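Local coordinates for protein UDP-N-acetylglucosamine 4,6-dehydratase (Vibrio fischeri, PDB 3PVZ) that binds NAD and probably acts as a lyase, a dehydratase removing water from UDP-N-acetylglucosamine, at residues A274-C288 / T300-T312. Numbering follows the deposited sequence. Where two conformers were deposited one is given.
Sequences AVKYLKQLGYEPHLC and TLPAQGKWPCLFT
E284 to C288 pairs in parallel with G305 to C309 through five backbone hydrogen bonds. E284 N gives to G305 O, and W307 N gives to E284 O at 2.9 Å. H286 uses both its groups: its N reaches W307 O, and its O takes C309 N at 2.7 Å. C288 N closes the ladder on C309 O. P285 and P308 lack an N-H, but both fall at positions where this ladder needs no donor. On the other edge of 306-312, P308, through its O, and L310 bond to I224, which makes 306-312 the central strand of three. The face bearing W307 and C309 lies under helix 270-280. L278 CD1 touches C309 SG at 3.4 Å, and CD2 meets W307 CB. The W307 six-membered ring turns an edge to the face of Y283, planes at 61°. W307 NE1 gives its hydrogen to Q222 O. F311, with CG beside its backbone N (chi1 -62°), meets A274, V275 and L287. On the opposite face L301 CD1 sits over the H286 ring, a CH-pi contact. The unit is a beta-alpha-beta crossover through helix 291-300. Main-chain bonds thus set the register, while apolar and aromatic side chains fasten the helix to the sheet.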
# COMPACT_ATOMS: atom_id res chain seq x y z
N ALA A 274 24.38 0.08 -6.35
CA ALA A 274 23.94 0.68 -7.62
C ALA A 274 24.91 0.39 -8.77
O ALA A 274 24.52 -0.06 -9.84
CB ALA A 274 23.69 2.21 -7.49
N VAL A 275 26.19 0.64 -8.56
CA VAL A 275 27.18 0.35 -9.58
C VAL A 275 27.11 -1.13 -10.00
O VAL A 275 26.95 -1.42 -11.19
CB VAL A 275 28.58 0.71 -9.10
CG1 VAL A 275 29.58 0.40 -10.16
CG2 VAL A 275 28.63 2.18 -8.73
N LYS A 276 27.15 -2.07 -9.04
CA LYS A 276 27.04 -3.50 -9.38
C LYS A 276 25.82 -3.79 -10.23
O LYS A 276 25.86 -4.61 -11.14
CB LYS A 276 26.97 -4.37 -8.14
CG LYS A 276 28.33 -4.65 -7.54
CD LYS A 276 28.23 -5.01 -6.03
CE LYS A 276 29.55 -4.71 -5.28
NZ LYS A 276 30.60 -5.77 -5.43
N TYR A 277 24.72 -3.11 -9.89
CA TYR A 277 23.43 -3.35 -10.46
C TYR A 277 23.35 -2.80 -11.90
O TYR A 277 22.83 -3.47 -12.79
CB TYR A 277 22.39 -2.73 -9.55
CG TYR A 277 20.98 -2.75 -10.06
CD1 TYR A 277 20.34 -3.94 -10.38
CD2 TYR A 277 20.28 -1.58 -10.21
CE1 TYR A 277 19.05 -3.95 -10.84
CE2 TYR A 277 19.01 -1.57 -10.66
CZ TYR A 277 18.39 -2.75 -10.98
OH TYR A 277 17.12 -2.68 -11.43
N LEU A 278 23.90 -1.61 -12.11
CA LEU A 278 24.02 -1.03 -13.46
C LEU A 278 24.91 -1.87 -14.36
O LEU A 278 24.60 -2.05 -15.52
CB LEU A 278 24.56 0.39 -13.39
CG LEU A 278 23.60 1.41 -12.81
CD1 LEU A 278 24.28 2.75 -12.54
CD2 LEU A 278 22.43 1.58 -13.74
N LYS A 279 26.01 -2.42 -13.84
CA LYS A 279 26.89 -3.27 -14.65
C LYS A 279 26.20 -4.58 -15.02
O LYS A 279 26.35 -5.06 -16.13
CB LYS A 279 28.19 -3.58 -13.93
CG LYS A 279 29.00 -2.33 -13.62
CD LYS A 279 30.47 -2.66 -13.52
CE LYS A 279 31.30 -1.45 -13.12
NZ LYS A 279 32.59 -1.93 -12.57
N GLN A 280 25.44 -5.13 -14.08
CA GLN A 280 24.68 -6.35 -14.34
C GLN A 280 23.60 -6.09 -15.42
O GLN A 280 23.23 -6.99 -16.15
CB GLN A 280 24.08 -6.94 -13.04
CG GLN A 280 24.34 -8.45 -12.85
CD GLN A 280 24.04 -8.97 -11.42
OE1 GLN A 280 24.97 -9.24 -10.64
NE2 GLN A 280 22.76 -9.12 -11.10
N LEU A 281 23.12 -4.84 -15.52
CA LEU A 281 22.18 -4.39 -16.56
C LEU A 281 22.89 -3.96 -17.87
O LEU A 281 22.24 -3.63 -18.85
CB LEU A 281 21.32 -3.21 -16.04
CG LEU A 281 19.95 -3.47 -15.39
CD1 LEU A 281 19.81 -4.90 -14.88
CD2 LEU A 281 19.67 -2.47 -14.26
N GLY A 282 24.21 -3.93 -17.86
CA GLY A 282 24.99 -3.57 -19.05
C GLY A 282 25.24 -2.08 -19.19
O GLY A 282 25.52 -1.60 -20.28
N TYR A 283 25.17 -1.35 -18.07
CA TYR A 283 25.40 0.09 -18.08
C TYR A 283 26.66 0.47 -17.27
O TYR A 283 27.01 -0.19 -16.29
CB TYR A 283 24.19 0.84 -17.51
CG TYR A 283 22.92 0.81 -18.34
CD1 TYR A 283 22.87 1.38 -19.61
CD2 TYR A 283 21.75 0.27 -17.83
CE1 TYR A 283 21.68 1.37 -20.37
CE2 TYR A 283 20.56 0.25 -18.57
CZ TYR A 283 20.54 0.81 -19.84
OH TYR A 283 19.35 0.81 -20.55
N GLU A 284 27.35 1.52 -17.71
CA GLU A 284 28.47 2.06 -16.95
C GLU A 284 28.01 3.34 -16.26
O GLU A 284 27.38 4.20 -16.88
CB GLU A 284 29.71 2.30 -17.84
CG GLU A 284 30.64 1.07 -18.02
CD GLU A 284 31.33 0.61 -16.72
OE1 GLU A 284 31.23 -0.59 -16.40
OE2 GLU A 284 31.99 1.43 -16.04
N PRO A 285 28.28 3.44 -14.95
CA PRO A 285 27.87 4.62 -14.19
C PRO A 285 28.58 5.89 -14.65
O PRO A 285 29.78 5.86 -14.87
CB PRO A 285 28.30 4.28 -12.76
CG PRO A 285 28.44 2.83 -12.74
CD PRO A 285 28.86 2.41 -14.08
N HIS A 286 27.84 6.98 -14.81
CA HIS A 286 28.43 8.28 -15.03
C HIS A 286 28.22 9.08 -13.77
O HIS A 286 27.09 9.38 -13.41
CB HIS A 286 27.78 9.01 -16.21
CG HIS A 286 28.45 10.31 -16.57
ND1 HIS A 286 29.46 10.39 -17.52
CD2 HIS A 286 28.28 11.56 -16.10
CE1 HIS A 286 29.87 11.65 -17.61
NE2 HIS A 286 29.17 12.38 -16.76
N LEU A 287 29.31 9.43 -13.09
CA LEU A 287 29.23 10.23 -11.87
C LEU A 287 28.91 11.68 -12.21
O LEU A 287 29.70 12.38 -12.83
CB LEU A 287 30.53 10.13 -11.06
CG LEU A 287 30.54 9.10 -9.92
CD1 LEU A 287 31.81 8.24 -9.95
CD2 LEU A 287 30.38 9.79 -8.56
N CYS A 288 27.72 12.13 -11.82
CA CYS A 288 27.33 13.52 -11.97
C CYS A 288 27.52 14.21 -10.64
O CYS A 288 27.54 13.56 -9.60
CB CYS A 288 25.86 13.64 -12.36
SG CYS A 288 25.39 12.68 -13.79
N THR A 300 19.90 11.29 -22.84
CA THR A 300 20.75 10.82 -23.94
C THR A 300 21.76 9.73 -23.57
O THR A 300 22.16 8.95 -24.45
CB THR A 300 21.52 12.00 -24.58
OG1 THR A 300 22.14 11.55 -25.79
CG2 THR A 300 22.57 12.56 -23.63
N LEU A 301 22.16 9.64 -22.29
CA LEU A 301 23.26 8.72 -21.88
C LEU A 301 22.95 7.22 -21.93
O LEU A 301 23.81 6.44 -22.34
CB LEU A 301 23.83 9.10 -20.50
CG LEU A 301 24.95 10.16 -20.43
CD1 LEU A 301 25.39 10.43 -19.00
CD2 LEU A 301 26.17 9.76 -21.26
N PRO A 302 21.74 6.81 -21.51
CA PRO A 302 21.31 5.41 -21.58
C PRO A 302 21.35 4.77 -22.97
O PRO A 302 21.52 3.55 -23.07
CB PRO A 302 19.88 5.47 -21.09
CG PRO A 302 19.88 6.59 -20.14
CD PRO A 302 20.77 7.61 -20.74
N ALA A 303 21.13 5.58 -24.01
CA ALA A 303 21.36 5.15 -25.40
C ALA A 303 22.79 4.64 -25.61
O ALA A 303 23.00 3.52 -26.10
CB ALA A 303 21.07 6.30 -26.37
N GLN A 304 23.76 5.47 -25.23
CA GLN A 304 25.21 5.15 -25.28
C GLN A 304 25.68 4.29 -24.08
O GLN A 304 26.83 4.38 -23.66
CB GLN A 304 26.03 6.45 -25.32
CG GLN A 304 25.81 7.29 -26.61
CD GLN A 304 25.74 8.79 -26.35
OE1 GLN A 304 26.69 9.40 -25.84
NE2 GLN A 304 24.61 9.40 -26.71
N GLY A 305 24.78 3.46 -23.54
CA GLY A 305 25.11 2.53 -22.44
C GLY A 305 25.83 3.07 -21.20
O GLY A 305 26.62 2.36 -20.60
N LYS A 306 25.58 4.33 -20.85
CA LYS A 306 26.00 4.94 -19.58
C LYS A 306 24.72 5.32 -18.80
O LYS A 306 23.66 5.58 -19.41
CB LYS A 306 26.85 6.18 -19.82
CG LYS A 306 28.35 5.94 -20.11
CD LYS A 306 29.10 7.28 -20.32
CE LYS A 306 30.57 7.28 -19.80
NZ LYS A 306 30.71 7.20 -18.29
N TRP A 307 24.79 5.33 -17.46
CA TRP A 307 23.66 5.78 -16.61
C TRP A 307 24.11 6.89 -15.65
O TRP A 307 25.10 6.73 -14.96
CB TRP A 307 23.01 4.63 -15.81
CG TRP A 307 21.55 4.93 -15.55
CD1 TRP A 307 21.04 5.70 -14.54
CD2 TRP A 307 20.44 4.57 -16.37
NE1 TRP A 307 19.69 5.82 -14.67
CE2 TRP A 307 19.28 5.13 -15.79
CE3 TRP A 307 20.30 3.80 -17.53
CZ2 TRP A 307 18.00 4.95 -16.32
CZ3 TRP A 307 19.01 3.62 -18.07
CH2 TRP A 307 17.87 4.18 -17.45
N PRO A 308 23.39 8.02 -15.62
CA PRO A 308 23.83 9.07 -14.72
C PRO A 308 23.58 8.71 -13.27
O PRO A 308 22.50 8.26 -12.93
CB PRO A 308 22.95 10.25 -15.11
CG PRO A 308 21.75 9.64 -15.67
CD PRO A 308 22.22 8.43 -16.40
N CYS A 309 24.59 8.92 -12.45
CA CYS A 309 24.51 8.61 -11.05
C CYS A 309 24.88 9.81 -10.21
O CYS A 309 25.76 10.60 -10.55
CB CYS A 309 25.43 7.46 -10.69
SG CYS A 309 24.98 5.90 -11.45
N LEU A 310 24.20 9.90 -9.09
CA LEU A 310 24.42 10.96 -8.15
C LEU A 310 24.62 10.35 -6.79
O LEU A 310 23.67 10.00 -6.09
CB LEU A 310 23.23 11.89 -8.17
CG LEU A 310 23.53 13.24 -7.53
CD1 LEU A 310 23.03 14.42 -8.41
CD2 LEU A 310 22.94 13.26 -6.12
N PHE A 311 25.88 10.19 -6.44
CA PHE A 311 26.22 9.53 -5.20
C PHE A 311 26.49 10.57 -4.14
O PHE A 311 27.43 11.32 -4.21
CB PHE A 311 27.37 8.57 -5.44
CG PHE A 311 27.03 7.46 -6.41
CD1 PHE A 311 25.77 6.87 -6.43
CD2 PHE A 311 27.98 6.98 -7.29
CE1 PHE A 311 25.48 5.82 -7.31
CE2 PHE A 311 27.69 5.94 -8.16
CZ PHE A 311 26.45 5.36 -8.17
N THR A 312 25.61 10.59 -3.15
CA THR A 312 25.51 11.67 -2.19
C THR A 312 26.18 11.28 -0.88
O THR A 312 26.44 10.12 -0.66
CB THR A 312 24.00 12.01 -1.93
OG1 THR A 312 23.84 13.42 -1.77
CG2 THR A 312 23.43 11.25 -0.70